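Local coordinates for penaeus monodon metallodensovirus major capsid protein (Penaeus monodon metallodensovirus, PDB 6WH7) that assembles in sixty copies into the icosahedral capsid of a shrimp densovirus, which probably encloses and protects the viral genome, at residues T78-I83 with A190-G195; M88-E93 with F291-E296; L133-L138 with F285-Q290; I258-V263 with S363-H368. One frame throughout, in Å; residues are numbered along the deposited sequence.

Contact 1 of 4, residues T78-I83 with A190-G195; sequences TEMIVI and ASTVSG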
loop_
_atom_site.group_PDB
_atom_site.type_symbol
_atom_site.label_atom_id
_atom_site.label_comp_id
_atom_site.label_asym_id
_atom_site.label_seq_id
_atom_site.Cartn_x
_atom_site.Cartn_y
_atom_site.Cartn_z
ATOM N N THR A 78 -68.840 -69.958 40.280
ATOM C CA THR A 78 -68.098 -71.161 39.931
ATOM C C THR A 78 -68.192 -71.461 38.442
ATOM O O THR A 78 -67.203 -71.856 37.819
ATOM C CB THR A 78 -68.620 -72.339 40.748
ATOM O OG1 THR A 78 -68.436 -72.064 42.139
ATOM C CG2 THR A 78 -67.880 -73.604 40.395
ATOM N N GLU A 79 -69.370 -71.290 37.863
ATOM C CA GLU A 79 -69.592 -71.521 36.449
ATOM C C GLU A 79 -69.151 -70.318 35.619
ATOM O O GLU A 79 -69.072 -69.190 36.106
ATOM C CB GLU A 79 -71.061 -71.859 36.216
ATOM C CG GLU A 79 -71.998 -70.786 36.675
ATOM C CD GLU A 79 -73.445 -71.226 36.687
ATOM O OE1 GLU A 79 -73.756 -72.271 36.096
ATOM O OE2 GLU A 79 -74.283 -70.516 37.275
ATOM N N MET A 80 -68.840 -70.579 34.352
ATOM C CA MET A 80 -68.357 -69.550 33.443
ATOM C C MET A 80 -69.068 -69.685 32.105
ATOM O O MET A 80 -69.550 -70.757 31.745
ATOM C CB MET A 80 -66.850 -69.662 33.226
ATOM C CG MET A 80 -66.485 -70.814 32.330
ATOM S SD MET A 80 -64.779 -71.320 32.415
ATOM C CE MET A 80 -64.914 -72.526 33.707
ATOM N N ILE A 81 -69.131 -68.583 31.371
ATOM C CA ILE A 81 -69.617 -68.591 29.997
ATOM C C ILE A 81 -68.459 -68.923 29.078
ATOM O O ILE A 81 -67.388 -68.322 29.170
ATOM C CB ILE A 81 -70.241 -67.241 29.615
ATOM C CG1 ILE A 81 -71.496 -66.978 30.427
ATOM C CG2 ILE A 81 -70.581 -67.216 28.148
ATOM C CD1 ILE A 81 -72.571 -67.957 30.148
ATOM N N VAL A 82 -68.674 -69.877 28.187
ATOM C CA VAL A 82 -67.660 -70.317 27.243
ATOM C C VAL A 82 -67.905 -69.587 25.935
ATOM O O VAL A 82 -68.963 -69.750 25.320
ATOM C CB VAL A 82 -67.711 -71.836 27.049
ATOM C CG1 VAL A 82 -66.664 -72.279 26.067
ATOM C CG2 VAL A 82 -67.542 -72.525 28.376
ATOM N N ILE A 83 -66.950 -68.769 25.516
ATOM C CA ILE A 83 -67.116 -68.026 24.274
ATOM C C ILE A 83 -66.725 -68.964 23.143
ATOM O O ILE A 83 -65.537 -69.272 22.987
ATOM C CB ILE A 83 -66.259 -66.753 24.252
ATOM C CG1 ILE A 83 -66.430 -65.964 25.546
ATOM C CG2 ILE A 83 -66.633 -65.889 23.080
ATOM C CD1 ILE A 83 -67.816 -65.608 25.846
ATOM N N ALA A 190 -70.084 -73.548 31.629
ATOM C CA ALA A 190 -69.281 -74.651 32.114
ATOM C C ALA A 190 -68.999 -74.430 33.584
ATOM O O ALA A 190 -68.672 -73.318 34.000
ATOM C CB ALA A 190 -67.980 -74.758 31.349
ATOM N N SER A 191 -69.133 -75.482 34.369
ATOM C CA SER A 191 -68.799 -75.442 35.782
ATOM C C SER A 191 -67.458 -76.133 35.951
ATOM O O SER A 191 -67.361 -77.354 35.810
ATOM C CB SER A 191 -69.882 -76.114 36.620
ATOM O OG SER A 191 -69.552 -76.081 37.995
ATOM N N THR A 192 -66.426 -75.358 36.246
ATOM C CA THR A 192 -65.110 -75.927 36.497
ATOM C C THR A 192 -65.045 -76.443 37.929
ATOM O O THR A 192 -65.263 -75.692 38.884
ATOM C CB THR A 192 -64.022 -74.894 36.214
ATOM O OG1 THR A 192 -62.733 -75.455 36.495
ATOM C CG2 THR A 192 -64.252 -73.606 36.999
ATOM N N VAL A 193 -64.794 -77.740 38.075
ATOM C CA VAL A 193 -64.825 -78.401 39.372
ATOM C C VAL A 193 -63.683 -79.406 39.430
ATOM O O VAL A 193 -63.557 -80.262 38.550
ATOM C CB VAL A 193 -66.178 -79.096 39.626
ATOM C CG1 VAL A 193 -66.145 -79.881 40.915
ATOM C CG2 VAL A 193 -67.308 -78.077 39.678
ATOM N N SER A 194 -62.859 -79.304 40.468
ATOM C CA SER A 194 -61.830 -80.295 40.757
ATOM C C SER A 194 -62.487 -81.466 41.487
ATOM O O SER A 194 -63.710 -81.628 41.459
ATOM C CB SER A 194 -60.690 -79.668 41.553
ATOM O OG SER A 194 -59.694 -80.625 41.856
ATOM N N GLY A 195 -61.694 -82.334 42.108
ATOM C CA GLY A 195 -62.305 -83.493 42.726
ATOM C C GLY A 195 -63.332 -83.147 43.786
ATOM O O GLY A 195 -64.513 -83.467 43.623
#
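The flat groups that Met80 and Ala190 bring together are their peptide units; no aromatic ring takes part. The two residues are an antiparallel hydrogen-bonded pair, joined by two N-H...O bonds: Met80 N gives to Ala190 O at 2.8 Å, and Ala190 N gives to Met80 O at the same N-to-O distance. Ala190 O is approached by Glu79 CA as well as by Met80 N, the CA-H contact from Glu79 CA measuring 3.2 Å. Over one face of this ladder lie the apolar groups. Val82 CG2 meets Ala190 CB at 3.7 Å, apolar packing in which the single methyl of alanine fits beside the valine branch. Val170 packs on both residues. Met80 leaves its backbone with CG between N and the carbonyl carbon (chi1 75°), and a bend at chi3 of 90° sets CE across Thr192, 3.5 Å from Thr192 CG2. The two side chains cross at about a right angle, and the unbranched, pliable thioether chain is well suited to bridging the distance. Toward the other face point Glu79 and Ser191. Glu79 turns its carboxylate away from the partner segment, to a salt bridge with Lys173 and a hydrogen bond from Thr76 N. Beyond the ladder, Thr78 CG2 lies 3.8 Å from Ser191 OG. The arrangement is a short added strand on the rim of the CHEF sheet of the viral jelly roll, where 79-83 corresponds to strand C and 190-191 widens the sheet by one short strand beside it.

Contact 2 of 4, residues M88-E93 with F291-E296; sequences MRFYCE and FTLETE
Phe90 and Tyr91 lie on the short, weakly bonded helix 88-92, which passes strand 291-296 at an axis distance of 7.8 Å and an angle of 104°; no backbone hydrogen bond joins the two, and mostly side chains fill the gap. Phe90 holds CG anti to its backbone N (chi1 179°), and its ring extends toward the strand. Its CZ meets Leu293 CD2 tip to tip at 3.7 Å, and CE2 comes to 3.5 Å from Thr295 CG2. A branched leucine and the methyl of a threonine thus share one end of a ring broad enough to serve both. Tyr91 comes in beside it, with CD1 3.7 Å from Thr295 CB and 3.8 Å from Glu296 O. Within the helix the two rings support each other: Phe90 CD2 stands 3.5 Å above the centre of the Tyr91 ring. This is the helix that follows strand C in the parvoviral jelly roll; it covers one side of the BIDG sheet, in which 287-302 corresponds to strand I, and Ile297 of that strand packs on Tyr91 and Cys92. Thr295 suits the site because it is two-sided. Its methyl joins the apolar cluster, while OG1 is hydrogen-bonded to Arg184 NH1, a group that also serves Phe90 O and so ties helix to strand. Tyr91 has Val124 and Ile297 as apolar neighbours, while its OH bonds to Trp85 O. On the far side of the helix Arg89 NH1 and Glu93 OE2 form a salt bridge at 2.6 Å, one turn apart.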
loop_
_atom_site.group_PDB
_atom_site.type_symbol
_atom_site.label_atom_id
_atom_site.label_comp_id
_atom_site.label_asym_id
_atom_site.label_seq_id
_atom_site.Cartn_x
_atom_site.Cartn_y
_atom_site.Cartn_z
ATOM N N MET A 88 -66.073 -71.795 13.590
ATOM C CA MET A 88 -66.414 -71.054 12.380
ATOM C C MET A 88 -67.864 -70.604 12.402
ATOM O O MET A 88 -68.181 -69.483 12.002
ATOM C CB MET A 88 -66.149 -71.909 11.144
ATOM C CG MET A 88 -64.703 -72.129 10.807
ATOM S SD MET A 88 -63.874 -70.627 10.296
ATOM C CE MET A 88 -64.705 -70.325 8.747
ATOM N N ARG A 89 -68.756 -71.468 12.875
ATOM C CA ARG A 89 -70.180 -71.171 12.899
ATOM C C ARG A 89 -70.503 -69.945 13.733
ATOM O O ARG A 89 -71.558 -69.334 13.547
ATOM C CB ARG A 89 -70.916 -72.385 13.437
ATOM C CG ARG A 89 -72.392 -72.296 13.382
ATOM C CD ARG A 89 -72.976 -73.520 13.989
ATOM N NE ARG A 89 -72.639 -74.716 13.232
ATOM C CZ ARG A 89 -73.369 -75.177 12.228
ATOM N NH1 ARG A 89 -74.479 -74.546 11.880
ATOM N NH2 ARG A 89 -73.003 -76.270 11.584
ATOM N N PHE A 90 -69.607 -69.566 14.636
ATOM C CA PHE A 90 -69.838 -68.428 15.510
ATOM C C PHE A 90 -69.829 -67.122 14.732
ATOM O O PHE A 90 -70.649 -66.236 14.983
ATOM C CB PHE A 90 -68.771 -68.445 16.602
ATOM C CG PHE A 90 -68.848 -67.317 17.579
ATOM C CD1 PHE A 90 -69.806 -67.307 18.567
ATOM C CD2 PHE A 90 -67.904 -66.315 17.567
ATOM C CE1 PHE A 90 -69.853 -66.291 19.479
ATOM C CE2 PHE A 90 -67.947 -65.306 18.478
ATOM C CZ PHE A 90 -68.922 -65.292 19.434
ATOM N N TYR A 91 -68.891 -66.976 13.804
ATOM C CA TYR A 91 -68.690 -65.724 13.091
ATOM C C TYR A 91 -69.575 -65.553 11.865
ATOM O O TYR A 91 -70.133 -64.476 11.645
ATOM C CB TYR A 91 -67.230 -65.624 12.691
ATOM C CG TYR A 91 -66.328 -65.605 13.873
ATOM C CD1 TYR A 91 -66.000 -64.420 14.491
ATOM C CD2 TYR A 91 -65.824 -66.778 14.395
ATOM C CE1 TYR A 91 -65.182 -64.399 15.574
ATOM C CE2 TYR A 91 -65.006 -66.764 15.477
ATOM C CZ TYR A 91 -64.685 -65.571 16.064
ATOM O OH TYR A 91 -63.861 -65.541 17.156
ATOM N N CYS A 92 -69.676 -66.579 11.037
ATOM C CA CYS A 92 -70.319 -66.469 9.737
ATOM C C CYS A 92 -71.747 -66.982 9.724
ATOM O O CYS A 92 -72.366 -67.025 8.661
ATOM C CB CYS A 92 -69.474 -67.176 8.677
ATOM S SG CYS A 92 -68.858 -68.763 9.155
ATOM N N GLU A 93 -72.279 -67.368 10.870
ATOM C CA GLU A 93 -73.622 -67.905 10.963
ATOM C C GLU A 93 -74.282 -67.316 12.193
ATOM O O GLU A 93 -73.686 -67.311 13.273
ATOM C CB GLU A 93 -73.566 -69.427 11.020
ATOM C CG GLU A 93 -74.859 -70.116 11.200
ATOM C CD GLU A 93 -74.720 -71.590 10.961
ATOM O OE1 GLU A 93 -73.614 -72.007 10.569
ATOM O OE2 GLU A 93 -75.696 -72.336 11.175
ATOM N N PHE A 291 -74.318 -57.088 27.040
ATOM C CA PHE A 291 -73.350 -56.370 26.231
ATOM C C PHE A 291 -73.695 -56.614 24.774
ATOM O O PHE A 291 -74.621 -57.357 24.451
ATOM C CB PHE A 291 -71.921 -56.794 26.573
ATOM C CG PHE A 291 -71.710 -58.269 26.552
ATOM C CD1 PHE A 291 -71.347 -58.917 25.396
ATOM C CD2 PHE A 291 -71.892 -59.008 27.694
ATOM C CE1 PHE A 291 -71.168 -60.263 25.388
ATOM C CE2 PHE A 291 -71.712 -60.347 27.686
ATOM C CZ PHE A 291 -71.345 -60.978 26.536
ATOM N N THR A 292 -72.943 -55.974 23.895
ATOM C CA THR A 292 -73.124 -56.119 22.464
ATOM C C THR A 292 -72.018 -57.008 21.923
ATOM O O THR A 292 -70.842 -56.795 22.227
ATOM C CB THR A 292 -73.099 -54.757 21.776
ATOM O OG1 THR A 292 -74.119 -53.931 22.339
ATOM C CG2 THR A 292 -73.358 -54.904 20.306
ATOM N N LEU A 293 -72.395 -58.008 21.147
ATOM C CA LEU A 293 -71.443 -58.899 20.504
ATOM C C LEU A 293 -71.382 -58.542 19.029
ATOM O O LEU A 293 -72.351 -58.746 18.297
ATOM C CB LEU A 293 -71.836 -60.358 20.698
ATOM C CG LEU A 293 -70.938 -61.349 19.973
ATOM C CD1 LEU A 293 -69.540 -61.260 20.513
ATOM C CD2 LEU A 293 -71.472 -62.743 20.114
ATOM N N GLU A 294 -70.253 -58.001 18.600
ATOM C CA GLU A 294 -69.957 -57.793 17.193
ATOM C C GLU A 294 -68.837 -58.732 16.790
ATOM O O GLU A 294 -67.713 -58.603 17.276
ATOM C CB GLU A 294 -69.557 -56.350 16.910
ATOM C CG GLU A 294 -70.685 -55.368 16.934
ATOM C CD GLU A 294 -70.213 -53.961 16.675
ATOM O OE1 GLU A 294 -68.994 -53.720 16.766
ATOM O OE2 GLU A 294 -71.049 -53.100 16.348
ATOM N N THR A 295 -69.139 -59.668 15.905
ATOM C CA THR A 295 -68.145 -60.582 15.376
ATOM C C THR A 295 -67.819 -60.210 13.942
ATOM O O THR A 295 -68.659 -59.681 13.216
ATOM C CB THR A 295 -68.626 -62.032 15.436
ATOM O OG1 THR A 295 -69.808 -62.178 14.644
ATOM C CG2 THR A 295 -68.942 -62.413 16.850
ATOM N N GLU A 296 -66.581 -60.463 13.548
ATOM C CA GLU A 296 -66.172 -60.284 12.168
ATOM C C GLU A 296 -65.245 -61.416 11.772
ATOM O O GLU A 296 -64.301 -61.729 12.497
ATOM C CB GLU A 296 -65.474 -58.945 11.963
ATOM C CG GLU A 296 -65.055 -58.700 10.541
ATOM C CD GLU A 296 -64.374 -57.367 10.364
ATOM O OE1 GLU A 296 -64.202 -56.649 11.371
ATOM O OE2 GLU A 296 -64.005 -57.033 9.220
#

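Contact 3 of 4, residues L133-L138 with F285-Q290; sequences LTSDEL and FKLNAQ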
loop_
_atom_site.group_PDB
_atom_site.type_symbol
_atom_site.label_atom_id
_atom_site.label_comp_id
_atom_site.label_asym_id
_atom_site.label_seq_id
_atom_site.Cartn_x
_atom_site.Cartn_y
_atom_site.Cartn_z
ATOM N N LEU A 133 -74.535 -54.222 33.655
ATOM C CA LEU A 133 -74.543 -55.169 34.754
ATOM C C LEU A 133 -75.793 -54.978 35.596
ATOM O O LEU A 133 -76.219 -53.847 35.842
ATOM C CB LEU A 133 -73.299 -54.983 35.610
ATOM C CG LEU A 133 -71.973 -55.261 34.917
ATOM C CD1 LEU A 133 -70.856 -54.781 35.774
ATOM C CD2 LEU A 133 -71.823 -56.736 34.661
ATOM N N THR A 134 -76.383 -56.089 36.025
ATOM C CA THR A 134 -77.579 -56.069 36.850
ATOM C C THR A 134 -77.477 -57.162 37.903
ATOM O O THR A 134 -76.722 -58.123 37.756
ATOM C CB THR A 134 -78.861 -56.258 36.019
ATOM O OG1 THR A 134 -78.821 -57.516 35.347
ATOM C CG2 THR A 134 -79.018 -55.159 34.982
ATOM N N SER A 135 -78.245 -57.003 38.978
ATOM C CA SER A 135 -78.354 -58.005 40.028
ATOM C C SER A 135 -79.808 -58.415 40.190
ATOM O O SER A 135 -80.714 -57.602 40.012
ATOM C CB SER A 135 -77.825 -57.490 41.370
ATOM O OG SER A 135 -76.427 -57.265 41.334
ATOM N N ASP A 136 -80.022 -59.687 40.527
ATOM C CA ASP A 136 -81.357 -60.242 40.698
ATOM C C ASP A 136 -81.974 -60.021 42.075
ATOM O O ASP A 136 -83.204 -60.032 42.179
ATOM C CB ASP A 136 -81.347 -61.737 40.408
ATOM C CG ASP A 136 -81.302 -62.044 38.941
ATOM O OD1 ASP A 136 -81.635 -61.143 38.145
ATOM O OD2 ASP A 136 -80.939 -63.181 38.574
ATOM N N GLU A 137 -81.186 -59.909 43.134
ATOM C CA GLU A 137 -81.780 -59.720 44.458
ATOM C C GLU A 137 -83.040 -60.569 44.638
ATOM O O GLU A 137 -83.421 -61.327 43.749
ATOM C CB GLU A 137 -82.139 -58.255 44.683
ATOM C CG GLU A 137 -80.947 -57.357 44.941
ATOM C CD GLU A 137 -80.002 -57.310 43.765
ATOM O OE1 GLU A 137 -80.190 -58.114 42.830
ATOM O OE2 GLU A 137 -79.075 -56.471 43.776
ATOM N N LEU A 138 -83.679 -60.432 45.797
ATOM C CA LEU A 138 -84.911 -61.158 46.117
ATOM C C LEU A 138 -85.898 -60.245 46.837
ATOM O O LEU A 138 -86.870 -59.770 46.250
ATOM C CB LEU A 138 -84.628 -62.394 46.981
ATOM C CG LEU A 138 -84.956 -63.789 46.431
ATOM C CD1 LEU A 138 -86.444 -63.923 46.148
ATOM C CD2 LEU A 138 -84.139 -64.112 45.192
ATOM N N PHE A 285 -74.239 -63.006 45.382
ATOM C CA PHE A 285 -74.944 -62.119 44.470
ATOM C C PHE A 285 -75.189 -62.825 43.154
ATOM O O PHE A 285 -74.307 -63.497 42.615
ATOM C CB PHE A 285 -74.159 -60.838 44.206
ATOM C CG PHE A 285 -74.224 -59.850 45.313
ATOM C CD1 PHE A 285 -75.239 -59.891 46.227
ATOM C CD2 PHE A 285 -73.285 -58.864 45.426
ATOM C CE1 PHE A 285 -75.303 -58.976 47.248
ATOM C CE2 PHE A 285 -73.343 -57.942 46.450
ATOM C CZ PHE A 285 -74.352 -57.999 47.359
ATOM N N LYS A 286 -76.392 -62.667 42.628
ATOM C CA LYS A 286 -76.685 -63.116 41.280
ATOM C C LYS A 286 -76.447 -61.924 40.369
ATOM O O LYS A 286 -77.219 -60.965 40.374
ATOM C CB LYS A 286 -78.111 -63.642 41.188
ATOM C CG LYS A 286 -78.325 -64.896 42.005
ATOM C CD LYS A 286 -79.720 -65.449 41.828
ATOM C CE LYS A 286 -79.858 -66.801 42.506
ATOM N NZ LYS A 286 -79.915 -66.687 43.989
ATOM N N LEU A 287 -75.372 -61.983 39.597
ATOM C CA LEU A 287 -74.958 -60.887 38.742
ATOM C C LEU A 287 -75.297 -61.228 37.306
ATOM O O LEU A 287 -75.078 -62.355 36.855
ATOM C CB LEU A 287 -73.464 -60.613 38.867
ATOM C CG LEU A 287 -72.985 -60.143 40.231
ATOM C CD1 LEU A 287 -71.474 -60.028 40.246
ATOM C CD2 LEU A 287 -73.629 -58.825 40.579
ATOM N N ASN A 288 -75.836 -60.254 36.594
ATOM C CA ASN A 288 -76.256 -60.458 35.226
ATOM C C ASN A 288 -75.563 -59.417 34.371
ATOM O O ASN A 288 -75.133 -58.375 34.862
ATOM C CB ASN A 288 -77.766 -60.349 35.100
ATOM C CG ASN A 288 -78.480 -61.250 36.064
ATOM O OD1 ASN A 288 -78.505 -62.463 35.903
ATOM N ND2 ASN A 288 -79.069 -60.654 37.087
ATOM N N ALA A 289 -75.434 -59.712 33.091
ATOM C CA ALA A 289 -74.725 -58.810 32.207
ATOM C C ALA A 289 -75.401 -58.774 30.854
ATOM O O ALA A 289 -75.804 -59.809 30.325
ATOM C CB ALA A 289 -73.264 -59.224 32.046
ATOM N N GLN A 290 -75.546 -57.573 30.317
ATOM C CA GLN A 290 -75.813 -57.383 28.906
ATOM C C GLN A 290 -74.613 -56.704 28.269
ATOM O O GLN A 290 -73.984 -55.835 28.871
ATOM C CB GLN A 290 -77.024 -56.499 28.635
ATOM C CG GLN A 290 -77.383 -56.560 27.173
ATOM C CD GLN A 290 -78.147 -55.383 26.693
ATOM O OE1 GLN A 290 -78.333 -54.420 27.420
ATOM N NE2 GLN A 290 -78.593 -55.440 25.463
#
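Thr134 and Asn288 face each other as a hydrogen-bonded antiparallel pair where strands 118-135 and 287-302 of the jelly roll run side by side in the BIDG sheet. This is the tightly packed part. Thr134 N gives to Asn288 O at 2.9 Å, the donor standing above the carbonyl plane, and Asn288 N gives back to Thr134 O. The flanking pairs, Leu133 with Ala289 and Ser135 with Leu287, are non-hydrogen-bonded and turn their side chains to the face opposite Thr134 and Asn288. There Leu133 CD2 reaches Ala289 CB at 3.9 Å, a large residue beside a small one, with Met157 packing on both. Ser135 and Leu287 are covered by Phe151 of a neighbouring subunit, and the serine hydroxyl bonds to Asn152 of the same chain as the serine. Toward the loop the pairing thins out. One more backbone bond, Asp136 N to Lys286 O at 3.1 Å, ends the ladder before the chain enters the DE loop, part of which is not resolved. Lys286 marks the solvent side. Its CB touches Asp136 CB at 3.8 Å, but the long chain carries the ammonium outward, leaving NZ 6.5 Å from Asp136 OD2, too far for a salt bridge. The carboxylate is instead drawn to Arg73, a salt-bridge partner of OD1 that would favour its charged form. The same OD1 takes a weak hydrogen bond from Asn288 ND2 at 2.8 Å, bent to 126° at the hydrogen, with carboxylate and amide planes 42° apart.

Contact 4 of 4, residues I258-V263 with S363-H368; sequences INVRGV and SMLFDH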
loop_
_atom_site.group_PDB
_atom_site.type_symbol
_atom_site.label_atom_id
_atom_site.label_comp_id
_atom_site.label_asym_id
_atom_site.label_seq_id
_atom_site.Cartn_x
_atom_site.Cartn_y
_atom_site.Cartn_z
ATOM N N ILE A 258 -47.411 -85.528 -2.723
ATOM C CA ILE A 258 -47.378 -84.541 -1.657
ATOM C C ILE A 258 -48.796 -84.197 -1.243
ATOM O O ILE A 258 -49.734 -84.215 -2.044
ATOM C CB ILE A 258 -46.595 -83.287 -2.075
ATOM C CG1 ILE A 258 -47.254 -82.637 -3.275
ATOM C CG2 ILE A 258 -45.160 -83.638 -2.369
ATOM C CD1 ILE A 258 -46.651 -81.360 -3.661
ATOM N N ASN A 259 -48.946 -83.894 0.036
ATOM C CA ASN A 259 -50.212 -83.540 0.641
ATOM C C ASN A 259 -50.013 -82.272 1.445
ATOM O O ASN A 259 -48.888 -81.842 1.695
ATOM C CB ASN A 259 -50.725 -84.665 1.536
ATOM C CG ASN A 259 -51.037 -85.910 0.767
ATOM O OD1 ASN A 259 -50.523 -86.976 1.067
ATOM N ND2 ASN A 259 -51.912 -85.795 -0.212
ATOM N N VAL A 260 -51.113 -81.667 1.841
ATOM C CA VAL A 260 -51.074 -80.502 2.710
ATOM C C VAL A 260 -51.054 -80.989 4.144
ATOM O O VAL A 260 -51.898 -81.793 4.551
ATOM C CB VAL A 260 -52.272 -79.586 2.457
ATOM C CG1 VAL A 260 -52.204 -78.384 3.352
ATOM C CG2 VAL A 260 -52.276 -79.168 1.044
ATOM N N ARG A 261 -50.087 -80.515 4.906
ATOM C CA ARG A 261 -49.909 -80.951 6.276
ATOM C C ARG A 261 -49.836 -79.724 7.164
ATOM O O ARG A 261 -49.166 -78.750 6.825
ATOM C CB ARG A 261 -48.647 -81.790 6.415
ATOM C CG ARG A 261 -48.603 -82.983 5.491
ATOM C CD ARG A 261 -49.737 -83.934 5.757
ATOM N NE ARG A 261 -49.696 -84.482 7.105
ATOM C CZ ARG A 261 -48.984 -85.544 7.456
ATOM N NH1 ARG A 261 -48.255 -86.180 6.558
ATOM N NH2 ARG A 261 -49.008 -85.973 8.704
ATOM N N GLY A 262 -50.537 -79.773 8.289
ATOM C CA GLY A 262 -50.509 -78.667 9.219
ATOM C C GLY A 262 -49.177 -78.553 9.932
ATOM O O GLY A 262 -48.493 -79.539 10.190
ATOM N N VAL A 263 -48.817 -77.320 10.265
ATOM C CA VAL A 263 -47.498 -76.979 10.779
ATOM C C VAL A 263 -47.645 -75.799 11.734
ATOM O O VAL A 263 -48.515 -74.947 11.545
ATOM C CB VAL A 263 -46.534 -76.663 9.610
ATOM C CG1 VAL A 263 -45.272 -76.023 10.092
ATOM C CG2 VAL A 263 -46.170 -77.921 8.869
ATOM N N SER A 363 -49.543 -74.401 7.180
ATOM C CA SER A 363 -49.426 -75.680 6.501
ATOM C C SER A 363 -48.172 -75.710 5.650
ATOM O O SER A 363 -47.634 -74.677 5.265
ATOM C CB SER A 363 -50.626 -75.964 5.608
ATOM O OG SER A 363 -50.662 -75.050 4.535
ATOM N N MET A 364 -47.723 -76.917 5.339
ATOM C CA MET A 364 -46.661 -77.126 4.374
ATOM C C MET A 364 -47.100 -78.217 3.416
ATOM O O MET A 364 -48.124 -78.871 3.610
ATOM C CB MET A 364 -45.332 -77.504 5.034
ATOM C CG MET A 364 -45.263 -78.909 5.566
ATOM S SD MET A 364 -43.620 -79.238 6.196
ATOM C CE MET A 364 -42.712 -79.348 4.667
ATOM N N LEU A 365 -46.327 -78.399 2.365
ATOM C CA LEU A 365 -46.662 -79.339 1.310
ATOM C C LEU A 365 -45.660 -80.481 1.429
ATOM O O LEU A 365 -44.460 -80.281 1.229
ATOM C CB LEU A 365 -46.599 -78.633 -0.038
ATOM C CG LEU A 365 -47.539 -79.079 -1.137
ATOM C CD1 LEU A 365 -48.860 -79.455 -0.532
ATOM C CD2 LEU A 365 -47.732 -77.918 -2.064
ATOM N N PHE A 366 -46.143 -81.666 1.780
ATOM C CA PHE A 366 -45.295 -82.711 2.328
ATOM C C PHE A 366 -45.705 -84.049 1.732
ATOM O O PHE A 366 -46.896 -84.335 1.624
ATOM C CB PHE A 366 -45.432 -82.714 3.856
ATOM C CG PHE A 366 -44.507 -83.641 4.564
ATOM C CD1 PHE A 366 -43.225 -83.244 4.878
ATOM C CD2 PHE A 366 -44.922 -84.895 4.945
ATOM C CE1 PHE A 366 -42.376 -84.082 5.541
ATOM C CE2 PHE A 366 -44.071 -85.737 5.605
ATOM C CZ PHE A 366 -42.798 -85.328 5.903
ATOM N N ASP A 367 -44.729 -84.865 1.347
ATOM C CA ASP A 367 -45.049 -86.094 0.633
ATOM C C ASP A 367 -45.636 -87.140 1.571
ATOM O O ASP A 367 -45.535 -87.048 2.794
ATOM C CB ASP A 367 -43.823 -86.678 -0.068
ATOM C CG ASP A 367 -42.790 -87.224 0.894
ATOM O OD1 ASP A 367 -42.900 -87.003 2.112
ATOM O OD2 ASP A 367 -41.856 -87.900 0.423
ATOM N N HIS A 368 -46.269 -88.144 0.981
ATOM C CA HIS A 368 -46.822 -89.242 1.752
ATOM C C HIS A 368 -46.514 -90.540 1.028
ATOM O O HIS A 368 -46.472 -90.578 -0.202
ATOM C CB HIS A 368 -48.328 -89.062 1.955
ATOM C CG HIS A 368 -48.913 -89.953 3.003
ATOM N ND1 HIS A 368 -49.317 -91.243 2.747
ATOM C CD2 HIS A 368 -49.154 -89.736 4.316
ATOM C CE1 HIS A 368 -49.788 -91.783 3.856
ATOM N NE2 HIS A 368 -49.698 -90.889 4.823
#
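Arg261 and Met364 form one of two hydrogen-bonded pairs in this antiparallel ladder, and the arginine side chain runs from the ladder, past Phe366, to a neighbouring subunit. Its CB lies 4.1 Å from Met364 O, beside the backbone bond from Arg261 N to that oxygen. CG stands anti to the carbonyl carbon (chi1 -56°) and meets Phe366 CB at 3.6 Å. Bends at chi2 and chi3 then turn the chain back past the Phe366 side chain. NE forms a salt bridge with Asp367 OD1 of a neighbouring subunit. NH1 comes to 3.9 Å from Phe366 CD2, the guanidinium plane 81° from the ring, and lies near the plane of the His368 ring, at its edge. Arginine suits the place because its methylene part packs on an aromatic residue while its head carries charge to the interface. On the opposite face an apolar patch forms between Ile258, Val260 and Leu365, beside Ser363 and Asp367: Ile258 CD1 meets Leu365 CG at 3.5 Å, and Val260 CG2 meets Leu365 CD1 at 3.8 Å. At the end of the ladder Val263 CG2 touches Met364 CG at 3.6 Å. In the second hydrogen-bonded pair, Asn259 N gives to Phe366 O at 2.6 Å and Phe366 N gives back to Asn259 O. Asp367 repeats the salt bridge toward Arg261 of a different neighbouring subunit, and Phe366 meets its counterpart edge-to-face on both neighbours. Such a head-to-tail repeat indicates a ring of subunits, consistent with a beta-annulus about an icosahedral threefold axis, built here from the GH loop and the C-terminal strand.

In the fold
Contacts 1, 2 and 3 belong to the jelly roll, and contact 4 lies outside it, in a separate two-stranded ladder at a subunit interface. Contacts 2 and 3 share strand 287-302: residues 285-290 run directly into 291-296, although the contact centres lie 24 Å apart. Contact 1 sits on the facing CHEF sheet, its centre 18 Å from that of contact 3, and strand 79-83 leads along the chain to the helix of contact 2. Contacts 3 and 4 fall on opposite sides of the chain's centre, 51 Å apart between centres, consistent with separate symmetry axes of the shell. Contacts 1 and 4, with centres 37 Å apart, touch the same neighbouring subunit.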